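Local structure of RNA-dependent RNA polymerase (Dera Ghazi Khan orthonairovirus, 6DX2) at residues Ile9-Asn14 with Ile117-Asp122; Gly100-Ala105 with Thr131-Gly136; Asn143-Gln148 with Glu152-Met157. The protein probably copies viral RNA as a polymerase, and carries in this N-terminal part an OTU-like cysteine protease with deubiquitinase activity. One frame throughout, in Å; residues are numbered along the deposited sequence.

How the contacts relate
All three contacts are built on one mixed sheet, with strand 116-121 between the strands of the other two. Contact 1 lies about 10 Å from contact 2 and about 12 Å from contact 3, centre to centre. It touches both: Leu-118 N is 2.8 Å from Thr-131 O, and Trp-119 N is 2.8 Å from Leu-144 O, each a probable hydrogen bond. Contacts 2 and 3 do not touch; their nearest atoms are about 6 Å apart. Contact 2 brings helix 102-112 against the sheet, while contact 3 is a hairpin whose strands also meet helix 42-52. In OTU proteases the nucleophilic cysteine typically starts such a helix, so helix 42-52 probably carries it.

Contact 1: residues Ile9-Asn14 with Ile117-Asp122; sequences INWQPN and ILWEAD
Trp-11 and Trp-119 meet as an offset edge-to-face pair, the edge of the Trp-11 six-membered ring turned toward the face of Trp-119, with centroids 5.9 Å apart and planes at 61°. The touching corner is the outer end of each indole: Trp-11 CZ2 lies 4.0 Å from Trp-119 CH2. Ile-9 reaches the same Trp-119 atom along a different line, its CD1 arriving in the ring plane at the edge, 3.7 Å from CH2. With chi2 at 171° the CG1-CD1 arm of Ile-9 is extended, which carries the terminal methyl that far. Ile-117 completes the cluster; its CG2 packs 3.9 Å from Trp-11 CH2, and its CD1 lies beside CZ2.

Each isoleucine also packs on a ring of its own segment. Ile-9 CG2 sits above one face of Trp-11, toward the rim, and Ile-117 CG2 lies 3.2 Å above the plane of Trp-119, on the side from which Trp-11 approaches. No hydrogen bond crosses the contact, so the two segments are joined by apolar and aromatic surfaces alone. Polar and ionic partners come from the next shell: the indole NE1 of Trp-119 donates to Asn-143 OD1, which resists rotation of the ring, and Lys-132 makes a cation-pi contact with Trp-11 on the face away from Ile-9. Phe-25 and Phe-31 extend the aromatic cluster round Trp-119.

The contact ties the N-terminal segment to the central strand 116-121 without sheet bonding between them. Strand 12-13 is the outermost strand on its side and pairs with 18-21, which pairs with 127-133; the Trp-11 indole therefore spans strands 18-21 and 127-133 to reach 116-121, on the sheet face away from helix 102-112.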
ATOM      1  N   ILE A   9      16.664  -7.007  -1.485  1.00 58.00           N
ATOM      2  CA  ILE A   9      16.141  -7.351  -0.171  1.00 52.95           C
ATOM      3  C   ILE A   9      15.619  -8.773  -0.216  1.00 49.78           C
ATOM      4  O   ILE A   9      15.108  -9.232  -1.247  1.00 45.64           O
ATOM      5  CB  ILE A   9      15.028  -6.376   0.252  1.00 44.89           C
ATOM      6  CG1 ILE A   9      15.629  -5.062   0.729  1.00 51.24           C
ATOM      7  CG2 ILE A   9      14.103  -6.946   1.382  1.00 43.84           C
ATOM      8  CD1 ILE A   9      14.567  -3.982   0.961  1.00 44.55           C
ATOM      9  N   ASN A  10      15.712  -9.451   0.935  1.00 42.82           N
ATOM     10  CA  ASN A  10      15.183 -10.798   1.135  1.00 55.63           C
ATOM     11  C   ASN A  10      13.758 -10.745   1.706  1.00 53.23           C
ATOM     12  O   ASN A  10      13.532 -10.309   2.840  1.00 53.74           O
ATOM     13  CB  ASN A  10      16.134 -11.576   2.036  1.00 62.92           C
ATOM     14  CG  ASN A  10      17.479 -11.842   1.354  1.00 67.88           C
ATOM     15  OD1 ASN A  10      17.600 -11.737   0.122  1.00 60.74           O
ATOM     16  ND2 ASN A  10      18.491 -12.186   2.150  1.00 76.93           N
ATOM     17  N   TRP A  11      12.797 -11.201   0.916  1.00 39.25           N
ATOM     18  CA  TRP A  11      11.384 -11.128   1.266  1.00 38.06           C
ATOM     19  C   TRP A  11      10.918 -12.525   1.655  1.00 38.52           C
ATOM     20  O   TRP A  11      11.253 -13.497   0.980  1.00 42.63           O
ATOM     21  CB  TRP A  11      10.562 -10.613   0.080  1.00 38.50           C
ATOM     22  CG  TRP A  11      10.851  -9.179  -0.233  1.00 37.91           C
ATOM     23  CD1 TRP A  11      11.670  -8.662  -1.203  1.00 39.89           C
ATOM     24  CD2 TRP A  11      10.301  -8.071   0.460  1.00 36.05           C
ATOM     25  NE1 TRP A  11      11.635  -7.289  -1.163  1.00 37.97           N
ATOM     26  CE2 TRP A  11      10.783  -6.899  -0.159  1.00 36.28           C
ATOM     27  CE3 TRP A  11       9.406  -7.970   1.506  1.00 34.51           C
ATOM     28  CZ2 TRP A  11      10.446  -5.621   0.283  1.00 35.12           C
ATOM     29  CZ3 TRP A  11       9.027  -6.682   1.953  1.00 35.64           C
ATOM     30  CH2 TRP A  11       9.566  -5.519   1.326  1.00 34.29           C
ATOM     31  N   GLN A  12      10.166 -12.629   2.737  1.00 42.28           N
ATOM     32  CA  GLN A  12       9.756 -13.964   3.162  1.00 43.64           C
ATOM     33  C   GLN A  12       8.262 -14.097   2.913  1.00 37.24           C
ATOM     34  O   GLN A  12       7.487 -13.295   3.446  1.00 35.68           O
ATOM     35  CB  GLN A  12      10.082 -14.165   4.644  1.00 56.67           C
ATOM     36  CG  GLN A  12       9.788 -15.569   5.176  1.00 70.69           C
ATOM     37  CD  GLN A  12      10.065 -16.687   4.151  1.00 78.23           C
ATOM     38  OE1 GLN A  12      11.170 -16.802   3.621  1.00 70.25           O
ATOM     39  NE2 GLN A  12       9.057 -17.521   3.892  1.00 84.56           N
ATOM     40  N   PRO A  13       7.800 -15.013   2.067  1.00 38.66           N
ATOM     41  CA  PRO A  13       6.378 -15.049   1.749  1.00 40.56           C
ATOM     42  C   PRO A  13       5.659 -15.900   2.777  1.00 40.62           C
ATOM     43  O   PRO A  13       6.230 -16.827   3.341  1.00 42.92           O
ATOM     44  CB  PRO A  13       6.333 -15.746   0.378  1.00 46.00           C
ATOM     45  CG  PRO A  13       7.571 -16.522   0.302  1.00 43.86           C
ATOM     46  CD  PRO A  13       8.616 -15.787   1.116  1.00 44.74           C
ATOM     47  N   ASN A  14       4.424 -15.530   3.069  1.00 44.69           N
ATOM     48  CA  ASN A  14       3.540 -16.503   3.692  1.00 50.53           C
ATOM     49  C   ASN A  14       2.730 -17.194   2.597  1.00 51.05           C
ATOM     50  O   ASN A  14       2.830 -16.865   1.404  1.00 45.80           O
ATOM     51  CB  ASN A  14       2.699 -15.832   4.788  1.00 51.05           C
ATOM     52  CG  ASN A  14       1.718 -14.801   4.258  1.00 45.95           C
ATOM     53  OD1 ASN A  14       1.280 -14.857   3.115  1.00 48.00           O
ATOM     54  ND2 ASN A  14       1.360 -13.854   5.102  1.00 52.96           N
ATOM     55  N   ILE A 117       4.173  -1.943  -1.452  1.00 29.28           N
ATOM     56  CA  ILE A 117       4.935  -2.242  -0.244  1.00 30.45           C
ATOM     57  C   ILE A 117       4.582  -1.220   0.814  1.00 28.15           C
ATOM     58  O   ILE A 117       4.634  -0.011   0.555  1.00 31.25           O
ATOM     59  CB  ILE A 117       6.444  -2.244  -0.515  1.00 28.25           C
ATOM     60  CG1 ILE A 117       6.737  -3.293  -1.565  1.00 30.67           C
ATOM     61  CG2 ILE A 117       7.249  -2.453   0.806  1.00 29.89           C
ATOM     62  CD1 ILE A 117       8.242  -3.259  -2.047  1.00 29.12           C
ATOM     63  N   LEU A 118       4.214  -1.703   2.001  1.00 28.42           N
ATOM     64  CA  LEU A 118       3.929  -0.823   3.123  1.00 31.45           C
ATOM     65  C   LEU A 118       5.155  -0.843   4.005  1.00 29.56           C
ATOM     66  O   LEU A 118       5.471  -1.869   4.617  1.00 32.21           O
ATOM     67  CB  LEU A 118       2.689  -1.258   3.904  1.00 31.68           C
ATOM     68  CG  LEU A 118       1.403  -1.474   3.094  1.00 38.02           C
ATOM     69  CD1 LEU A 118       0.147  -1.761   4.023  1.00 38.18           C
ATOM     70  CD2 LEU A 118       1.165  -0.306   2.133  1.00 38.68           C
ATOM     71  N   TRP A 119       5.867   0.295   4.064  1.00 27.03           N
ATOM     72  CA  TRP A 119       7.044   0.404   4.907  1.00 29.10           C
ATOM     73  C   TRP A 119       6.584   1.094   6.182  1.00 31.53           C
ATOM     74  O   TRP A 119       6.344   2.305   6.195  1.00 34.18           O
ATOM     75  CB  TRP A 119       8.118   1.253   4.230  1.00 30.61           C
ATOM     76  CG  TRP A 119       8.609   0.715   2.896  1.00 29.27           C
ATOM     77  CD1 TRP A 119       8.129   1.044   1.640  1.00 28.37           C
ATOM     78  CD2 TRP A 119       9.672  -0.222   2.687  1.00 31.23           C
ATOM     79  NE1 TRP A 119       8.860   0.405   0.674  1.00 31.79           N
ATOM     80  CE2 TRP A 119       9.808  -0.385   1.287  1.00 32.43           C
ATOM     81  CE3 TRP A 119      10.531  -0.922   3.544  1.00 33.42           C
ATOM     82  CZ2 TRP A 119      10.708  -1.263   0.711  1.00 31.93           C
ATOM     83  CZ3 TRP A 119      11.478  -1.804   2.951  1.00 34.84           C
ATOM     84  CH2 TRP A 119      11.554  -1.956   1.564  1.00 34.43           C
ATOM     85  N   GLU A 120       6.457   0.338   7.265  1.00 35.90           N
ATOM     86  CA  GLU A 120       6.135   0.937   8.548  1.00 37.04           C
ATOM     87  C   GLU A 120       7.407   1.473   9.166  1.00 36.19           C
ATOM     88  O   GLU A 120       8.368   0.725   9.399  1.00 42.51           O
ATOM     89  CB  GLU A 120       5.439  -0.065   9.463  1.00 39.01           C
ATOM     90  CG  GLU A 120       3.941  -0.152   9.101  1.00 57.17           C
ATOM     91  CD  GLU A 120       3.226  -1.377   9.651  1.00 72.68           C
ATOM     92  OE1 GLU A 120       2.755  -2.208   8.834  1.00 72.41           O
ATOM     93  OE2 GLU A 120       3.128  -1.498  10.895  1.00 78.15           O
ATOM     94  N   ALA A 121       7.368   2.785   9.492  1.00 37.17           N
ATOM     95  CA  ALA A 121       8.512   3.555   9.920  1.00 42.57           C
ATOM     96  C   ALA A 121       8.238   4.145  11.288  1.00 46.61           C
ATOM     97  O   ALA A 121       7.092   4.514  11.603  1.00 46.43           O
ATOM     98  CB  ALA A 121       8.807   4.708   8.928  1.00 47.91           C
ATOM     99  N   ASP A 122       9.303   4.297  12.084  1.00 45.09           N
ATOM    100  CA  ASP A 122       9.175   5.132  13.270  1.00 49.95           C
ATOM    101  C   ASP A 122       9.355   6.622  12.919  1.00 47.60           C
ATOM    102  O   ASP A 122       9.537   7.003  11.754  1.00 51.81           O
ATOM    103  CB  ASP A 122      10.165   4.695  14.355  1.00 55.78           C
ATOM    104  CG  ASP A 122      11.638   4.843  13.922  1.00 62.00           C
ATOM    105  OD1 ASP A 122      12.501   4.174  14.536  1.00 64.84           O
ATOM    106  OD2 ASP A 122      11.936   5.609  12.979  1.00 56.59           O
TER

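Contact 2: residues Gly100-Ala105 with Thr131-Gly136; sequences GGSVEA and TKYGPG
The first turn of helix 102-112 comes up against the end of strand 127-133, bringing CA of Ala-105 to 6.7 Å from CA of Tyr-133. Between them stands the Tyr-133 ring, the one side chain of the strand segment that touches the helix. Its CB already points toward the helix, and CG anti to the carbonyl carbon, chi1 -66°, then lays the ring under Ala-105 with OH at Ser-102. The carbonyl carbon of Ala-105 sits over one ring face, and Ala-105 CB packs 3.7 Å from Tyr-133 CD2, with CE2 close by. At the far end of the ring Tyr-133 OH comes within 3.1 Å of Ser-102 CB. This is a close contact with a carbon, not a hydrogen bond, and Ser-102 OG stays 4.0 Å from Tyr-133 OH.

At the helix start Gly-101 holds the N-cap position; its N donates to Glu-104 OE1 at 2.9 Å, the half of a capping box in which the N3 side chain accepts, while its O receives Ala-105 N in the first helical turn. The other carboxylate oxygen, Glu-104 OE2, is bonded by the hydroxyls of Tyr-89 and Tyr-98, so both ends of the carboxylate are gripped. In this OTU-like domain the helix packs on one face of the mixed sheet, and Ala-105 also touches Ile-116 and Leu-118 of the strand next to 127-133.

On the other side of the strand Lys-132 turns back on its own chain. Bends at chi3 and chi4, 85° and 84°, curl the chain so that Lys-132 NZ bonds Gly-134 O at 2.8 Å and Gly-136 O at 2.9 Å, both in the carbonyl plane. These two bonds pin the turn that follows the strand, and Tyr-19 adds a cation-pi contact to the ammonium.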
ATOM      1  N   GLY A 100      -7.200   3.901   4.463  1.00 28.91           N
ATOM      2  CA  GLY A 100      -6.656   2.758   3.753  1.00 31.26           C
ATOM      3  C   GLY A 100      -5.443   2.151   4.425  1.00 27.71           C
ATOM      4  O   GLY A 100      -4.704   2.808   5.155  1.00 29.34           O
ATOM      5  N   GLY A 101      -5.274   0.876   4.160  1.00 29.87           N
ATOM      6  CA  GLY A 101      -4.142   0.186   4.731  1.00 30.02           C
ATOM      7  C   GLY A 101      -3.930  -1.120   4.029  1.00 30.67           C
ATOM      8  O   GLY A 101      -4.194  -1.231   2.835  1.00 28.72           O
ATOM      9  N   SER A 102      -3.516  -2.119   4.803  1.00 28.69           N
ATOM     10  CA  SER A 102      -3.113  -3.406   4.208  1.00 31.05           C
ATOM     11  C   SER A 102      -4.261  -4.072   3.467  1.00 28.78           C
ATOM     12  O   SER A 102      -4.024  -4.785   2.486  1.00 33.50           O
ATOM     13  CB  SER A 102      -2.549  -4.295   5.314  1.00 34.08           C
ATOM     14  OG  SER A 102      -3.541  -4.572   6.240  1.00 38.74           O
ATOM     15  N   VAL A 103      -5.509  -3.907   3.937  1.00 31.63           N
ATOM     16  CA  VAL A 103      -6.658  -4.501   3.239  1.00 34.11           C
ATOM     17  C   VAL A 103      -6.718  -4.003   1.803  1.00 30.93           C
ATOM     18  O   VAL A 103      -6.865  -4.790   0.858  1.00 31.47           O
ATOM     19  CB  VAL A 103      -7.964  -4.165   3.979  1.00 32.31           C
ATOM     20  CG1 VAL A 103      -9.144  -4.544   3.105  1.00 34.38           C
ATOM     21  CG2 VAL A 103      -8.028  -4.927   5.289  1.00 36.19           C
ATOM     22  N   GLU A 104      -6.559  -2.677   1.629  1.00 30.09           N
ATOM     23  CA  GLU A 104      -6.564  -2.059   0.317  1.00 28.37           C
ATOM     24  C   GLU A 104      -5.268  -2.311  -0.450  1.00 29.10           C
ATOM     25  O   GLU A 104      -5.304  -2.396  -1.675  1.00 30.68           O
ATOM     26  CB  GLU A 104      -6.782  -0.540   0.462  1.00 28.90           C
ATOM     27  CG  GLU A 104      -8.220  -0.266   0.886  1.00 31.24           C
ATOM     28  CD  GLU A 104      -8.494  -0.666   2.304  1.00 32.36           C
ATOM     29  OE1 GLU A 104      -7.599  -0.512   3.191  1.00 30.53           O
ATOM     30  OE2 GLU A 104      -9.604  -1.207   2.516  1.00 31.45           O
ATOM     31  N   ALA A 105      -4.132  -2.398   0.232  1.00 30.20           N
ATOM     32  CA  ALA A 105      -2.902  -2.722  -0.487  1.00 30.39           C
ATOM     33  C   ALA A 105      -3.001  -4.108  -1.110  1.00 30.83           C
ATOM     34  O   ALA A 105      -2.640  -4.321  -2.279  1.00 30.56           O
ATOM     35  CB  ALA A 105      -1.725  -2.662   0.486  1.00 28.09           C
ATOM     36  N   THR A 131       6.003  -4.881   4.445  1.00 31.05           N
ATOM     37  CA  THR A 131       5.067  -5.892   3.958  1.00 27.87           C
ATOM     38  C   THR A 131       4.840  -5.647   2.487  1.00 32.04           C
ATOM     39  O   THR A 131       4.550  -4.529   2.090  1.00 31.67           O
ATOM     40  CB  THR A 131       3.754  -5.825   4.723  1.00 32.37           C
ATOM     41  OG1 THR A 131       4.034  -5.904   6.125  1.00 36.52           O
ATOM     42  CG2 THR A 131       2.873  -6.983   4.379  1.00 35.50           C
ATOM     43  N   LYS A 132       5.003  -6.678   1.665  1.00 29.78           N
ATOM     44  CA  LYS A 132       4.943  -6.496   0.229  1.00 28.80           C
ATOM     45  C   LYS A 132       3.787  -7.325  -0.303  1.00 29.73           C
ATOM     46  O   LYS A 132       3.680  -8.525  -0.014  1.00 29.38           O
ATOM     47  CB  LYS A 132       6.259  -6.895  -0.399  1.00 30.36           C
ATOM     48  CG  LYS A 132       6.256  -6.901  -1.940  1.00 31.63           C
ATOM     49  CD  LYS A 132       7.699  -7.029  -2.508  1.00 32.12           C
ATOM     50  CE  LYS A 132       8.066  -8.536  -2.564  1.00 33.52           C
ATOM     51  NZ  LYS A 132       7.538  -9.197  -3.844  1.00 32.29           N
ATOM     52  N   TYR A 133       2.939  -6.688  -1.091  1.00 29.75           N
ATOM     53  CA  TYR A 133       1.760  -7.324  -1.676  1.00 31.80           C
ATOM     54  C   TYR A 133       2.030  -7.410  -3.171  1.00 34.93           C
ATOM     55  O   TYR A 133       2.120  -6.379  -3.833  1.00 33.39           O
ATOM     56  CB  TYR A 133       0.506  -6.500  -1.408  1.00 30.68           C
ATOM     57  CG  TYR A 133       0.165  -6.460   0.047  1.00 31.88           C
ATOM     58  CD1 TYR A 133      -0.642  -7.423   0.599  1.00 39.16           C
ATOM     59  CD2 TYR A 133       0.686  -5.456   0.886  1.00 33.81           C
ATOM     60  CE1 TYR A 133      -0.967  -7.409   1.952  1.00 42.89           C
ATOM     61  CE2 TYR A 133       0.367  -5.462   2.267  1.00 36.07           C
ATOM     62  CZ  TYR A 133      -0.424  -6.446   2.753  1.00 38.48           C
ATOM     63  OH  TYR A 133      -0.765  -6.507   4.078  1.00 45.13           O
ATOM     64  N   GLY A 134       2.216  -8.613  -3.681  1.00 34.99           N
ATOM     65  CA  GLY A 134       2.541  -8.795  -5.088  1.00 36.53           C
ATOM     66  C   GLY A 134       3.943  -9.301  -5.280  1.00 33.94           C
ATOM     67  O   GLY A 134       4.810  -9.144  -4.429  1.00 33.84           O
ATOM     68  N   PRO A 135       4.204  -9.898  -6.444  1.00 33.40           N
ATOM     69  CA  PRO A 135       5.466 -10.627  -6.653  1.00 34.86           C
ATOM     70  C   PRO A 135       6.623  -9.783  -7.144  1.00 37.46           C
ATOM     71  O   PRO A 135       7.707 -10.347  -7.388  1.00 45.41           O
ATOM     72  CB  PRO A 135       5.075 -11.640  -7.734  1.00 37.10           C
ATOM     73  CG  PRO A 135       4.106 -10.864  -8.566  1.00 39.66           C
ATOM     74  CD  PRO A 135       3.253 -10.071  -7.559  1.00 36.65           C
ATOM     75  N   GLY A 136       6.442  -8.486  -7.282  1.00 33.18           N
ATOM     76  CA  GLY A 136       7.391  -7.660  -7.986  1.00 32.39           C
ATOM     77  C   GLY A 136       8.471  -7.110  -7.070  1.00 35.24           C
ATOM     78  O   GLY A 136       8.555  -7.403  -5.886  1.00 36.69           O
TER

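Contact 3: residues Asn143-Gln148 with Glu152-Met157; sequences NLKLCQ and EPLQLM
Leu-154 lays its isobutyl group alongside the first carbon of Lys-145, with CG 3.8 Å from Lys-145 CB and both methyls close to the same atom. Its CB also packs 3.9 Å from Asn-143 CB, so the leucine faces Asn-143 directly and leans diagonally onto Lys-145. In Lys-145, CG anti to the backbone nitrogen (chi1 -176°) and a bend at chi3 together carry NZ to a salt bridge with Glu-125.

The backbone frame is an antiparallel hairpin. Lys-145 and Glu-152 form a hydrogen-bonded pair: Lys-145 N donates to Glu-152 O at 2.8 Å, almost straight at 173°, and Glu-152 N returns a bond to Lys-145 O. Leu-154 N donates to Asn-143 O. Beside Asn-143 and Leu-154 a water bridges Asn-143 N and ND2 to Leu-154 O; Asn-143 OD1 is held by Trp-119.

Leu-144 and Pro-153 point to the other face, where both touch helix 42-52. Strand 142-147 runs parallel to 116-121 on one flank, and 150-156 is flanked by edge strand 31-33, whose Phe-31 touches Leu-154.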
ATOM      1  N   ASN A 143       5.679   2.167  -3.331  1.00 27.69           N
ATOM      2  CA  ASN A 143       6.299   2.166  -2.016  1.00 28.34           C
ATOM      3  C   ASN A 143       5.595   3.210  -1.185  1.00 27.23           C
ATOM      4  O   ASN A 143       5.674   4.391  -1.523  1.00 30.02           O
ATOM      5  CB  ASN A 143       7.785   2.474  -2.141  1.00 29.20           C
ATOM      6  CG  ASN A 143       8.512   1.319  -2.792  1.00 32.48           C
ATOM      7  OD1 ASN A 143       8.626   0.278  -2.173  1.00 33.14           O
ATOM      8  ND2 ASN A 143       8.785   1.416  -4.094  1.00 30.80           N
ATOM      9  N   LEU A 144       5.011   2.780  -0.063  1.00 27.71           N
ATOM     10  CA  LEU A 144       4.258   3.675   0.815  1.00 29.75           C
ATOM     11  C   LEU A 144       4.922   3.690   2.165  1.00 30.28           C
ATOM     12  O   LEU A 144       5.262   2.618   2.694  1.00 32.77           O
ATOM     13  CB  LEU A 144       2.794   3.148   0.973  1.00 28.20           C
ATOM     14  CG  LEU A 144       2.021   3.070  -0.348  1.00 31.92           C
ATOM     15  CD1 LEU A 144       0.622   2.575  -0.033  1.00 34.11           C
ATOM     16  CD2 LEU A 144       1.938   4.447  -1.071  1.00 34.73           C
ATOM     17  N   LYS A 145       5.080   4.890   2.714  1.00 29.58           N
ATOM     18  CA  LYS A 145       5.612   5.064   4.044  1.00 31.11           C
ATOM     19  C   LYS A 145       4.461   5.239   5.001  1.00 35.41           C
ATOM     20  O   LYS A 145       3.650   6.168   4.851  1.00 34.42           O
ATOM     21  CB  LYS A 145       6.538   6.269   4.114  1.00 33.28           C
ATOM     22  CG  LYS A 145       7.216   6.463   5.471  1.00 37.60           C
ATOM     23  CD  LYS A 145       8.195   7.661   5.427  1.00 42.60           C
ATOM     24  CE  LYS A 145       7.446   8.960   5.624  1.00 55.55           C
ATOM     25  NZ  LYS A 145       8.326  10.131   5.356  1.00 56.98           N
ATOM     26  N   LEU A 146       4.425   4.397   6.021  1.00 33.74           N
ATOM     27  CA  LEU A 146       3.426   4.509   7.084  1.00 32.20           C
ATOM     28  C   LEU A 146       4.133   5.023   8.301  1.00 34.26           C
ATOM     29  O   LEU A 146       4.957   4.313   8.886  1.00 42.20           O
ATOM     30  CB  LEU A 146       2.843   3.117   7.351  1.00 34.82           C
ATOM     31  CG  LEU A 146       1.763   2.660   6.386  1.00 41.71           C
ATOM     32  CD1 LEU A 146       2.168   2.689   4.915  1.00 45.74           C
ATOM     33  CD2 LEU A 146       1.362   1.225   6.787  1.00 42.55           C
ATOM     34  N   CYS A 147       3.804   6.236   8.703  1.00 35.67           N
ATOM     35  CA  CYS A 147       4.548   6.859   9.792  1.00 43.43           C
ATOM     36  C   CYS A 147       3.583   7.707  10.599  1.00 47.80           C
ATOM     37  O   CYS A 147       2.895   8.553  10.032  1.00 51.55           O
ATOM     38  CB  CYS A 147       5.711   7.693   9.239  1.00 46.29           C
ATOM     39  SG  CYS A 147       6.863   8.257  10.541  1.00 62.70           S
ATOM     40  N   GLN A 148       3.499   7.442  11.899  1.00 50.54           N
ATOM     41  CA  GLN A 148       2.688   8.248  12.810  1.00 56.19           C
ATOM     42  C   GLN A 148       1.258   8.412  12.296  1.00 52.93           C
ATOM     43  O   GLN A 148       0.661   9.491  12.347  1.00 57.55           O
ATOM     44  CB  GLN A 148       3.356   9.594  13.053  1.00 67.19           C
ATOM     45  CG  GLN A 148       4.598   9.453  13.903  1.00 85.53           C
ATOM     46  CD  GLN A 148       4.294   8.829  15.258  1.00100.55           C
ATOM     47  OE1 GLN A 148       4.984   7.912  15.706  1.00103.87           O
ATOM     48  NE2 GLN A 148       3.253   9.329  15.916  1.00108.19           N
ATOM     49  N   GLU A 152       2.466   8.332   3.204  1.00 37.93           N
ATOM     50  CA  GLU A 152       3.055   9.173   2.182  1.00 39.26           C
ATOM     51  C   GLU A 152       3.660   8.304   1.084  1.00 34.00           C
ATOM     52  O   GLU A 152       4.139   7.190   1.341  1.00 33.70           O
ATOM     53  CB  GLU A 152       4.133  10.081   2.784  1.00 38.90           C
ATOM     54  CG  GLU A 152       3.684  10.787   4.082  1.00 47.58           C
ATOM     55  CD  GLU A 152       2.553  11.813   3.893  1.00 64.86           C
ATOM     56  OE1 GLU A 152       2.339  12.257   2.741  1.00 56.26           O
ATOM     57  OE2 GLU A 152       1.897  12.190   4.914  1.00 67.24           O
ATOM     58  N   PRO A 153       3.614   8.756  -0.151  1.00 30.85           N
ATOM     59  CA  PRO A 153       4.324   8.032  -1.223  1.00 33.27           C
ATOM     60  C   PRO A 153       5.843   8.163  -1.090  1.00 32.64           C
ATOM     61  O   PRO A 153       6.347   9.194  -0.665  1.00 36.58           O
ATOM     62  CB  PRO A 153       3.812   8.729  -2.499  1.00 36.09           C
ATOM     63  CG  PRO A 153       3.216  10.006  -2.064  1.00 38.23           C
ATOM     64  CD  PRO A 153       3.026  10.030  -0.602  1.00 34.00           C
ATOM     65  N   LEU A 154       6.567   7.118  -1.490  1.00 30.87           N
ATOM     66  CA  LEU A 154       8.023   7.144  -1.612  1.00 34.84           C
ATOM     67  C   LEU A 154       8.392   6.938  -3.070  1.00 37.87           C
ATOM     68  O   LEU A 154       7.736   6.171  -3.755  1.00 35.36           O
ATOM     69  CB  LEU A 154       8.640   5.995  -0.786  1.00 34.75           C
ATOM     70  CG  LEU A 154       8.341   6.118   0.730  1.00 31.25           C
ATOM     71  CD1 LEU A 154       8.731   4.716   1.325  1.00 33.01           C
ATOM     72  CD2 LEU A 154       9.150   7.292   1.295  1.00 36.21           C
ATOM     73  N   GLN A 155       9.496   7.547  -3.530  1.00 37.33           N
ATOM     74  CA  GLN A 155      10.073   7.178  -4.831  1.00 37.06           C
ATOM     75  C   GLN A 155      11.550   6.891  -4.673  1.00 38.74           C
ATOM     76  O   GLN A 155      12.226   7.529  -3.859  1.00 44.48           O
ATOM     77  CB  GLN A 155       9.838   8.315  -5.847  1.00 41.12           C
ATOM     78  CG  GLN A 155       8.319   8.528  -6.032  1.00 48.64           C
ATOM     79  CD  GLN A 155       7.949   9.522  -7.106  1.00 60.27           C
ATOM     80  OE1 GLN A 155       8.257  10.718  -7.007  1.00 62.08           O
ATOM     81  NE2 GLN A 155       7.238   9.040  -8.127  1.00 62.72           N
ATOM     82  N   LEU A 156      12.052   5.944  -5.467  1.00 41.82           N
ATOM     83  CA  LEU A 156      13.473   5.610  -5.408  1.00 48.30           C
ATOM     84  C   LEU A 156      14.297   6.827  -5.779  1.00 48.75           C
ATOM     85  O   LEU A 156      13.932   7.596  -6.679  1.00 48.94           O
ATOM     86  CB  LEU A 156      13.807   4.440  -6.331  1.00 45.00           C
ATOM     87  CG  LEU A 156      13.569   3.107  -5.627  1.00 45.24           C
ATOM     88  CD1 LEU A 156      14.044   1.998  -6.499  1.00 53.83           C
ATOM     89  CD2 LEU A 156      14.326   3.105  -4.333  1.00 49.93           C
ATOM     90  N   MET A 157      15.367   7.044  -5.014  1.00 47.50           N
ATOM     91  CA  MET A 157      16.166   8.248  -5.166  1.00 58.62           C
ATOM     92  C   MET A 157      16.981   8.209  -6.443  1.00 65.33           C
ATOM     93  O   MET A 157      17.343   7.141  -6.951  1.00 60.18           O
ATOM     94  CB  MET A 157      17.114   8.429  -3.992  1.00 57.86           C
ATOM     95  CG  MET A 157      16.517   9.269  -2.899  1.00 68.60           C
ATOM     96  SD  MET A 157      17.727   9.699  -1.658  1.00 74.79           S
ATOM     97  CE  MET A 157      18.814   8.321  -1.747  1.00 71.21           C
TER
HETATM   98  O   HOH W   1       7.237   3.915  -5.140  1.00 31.06           O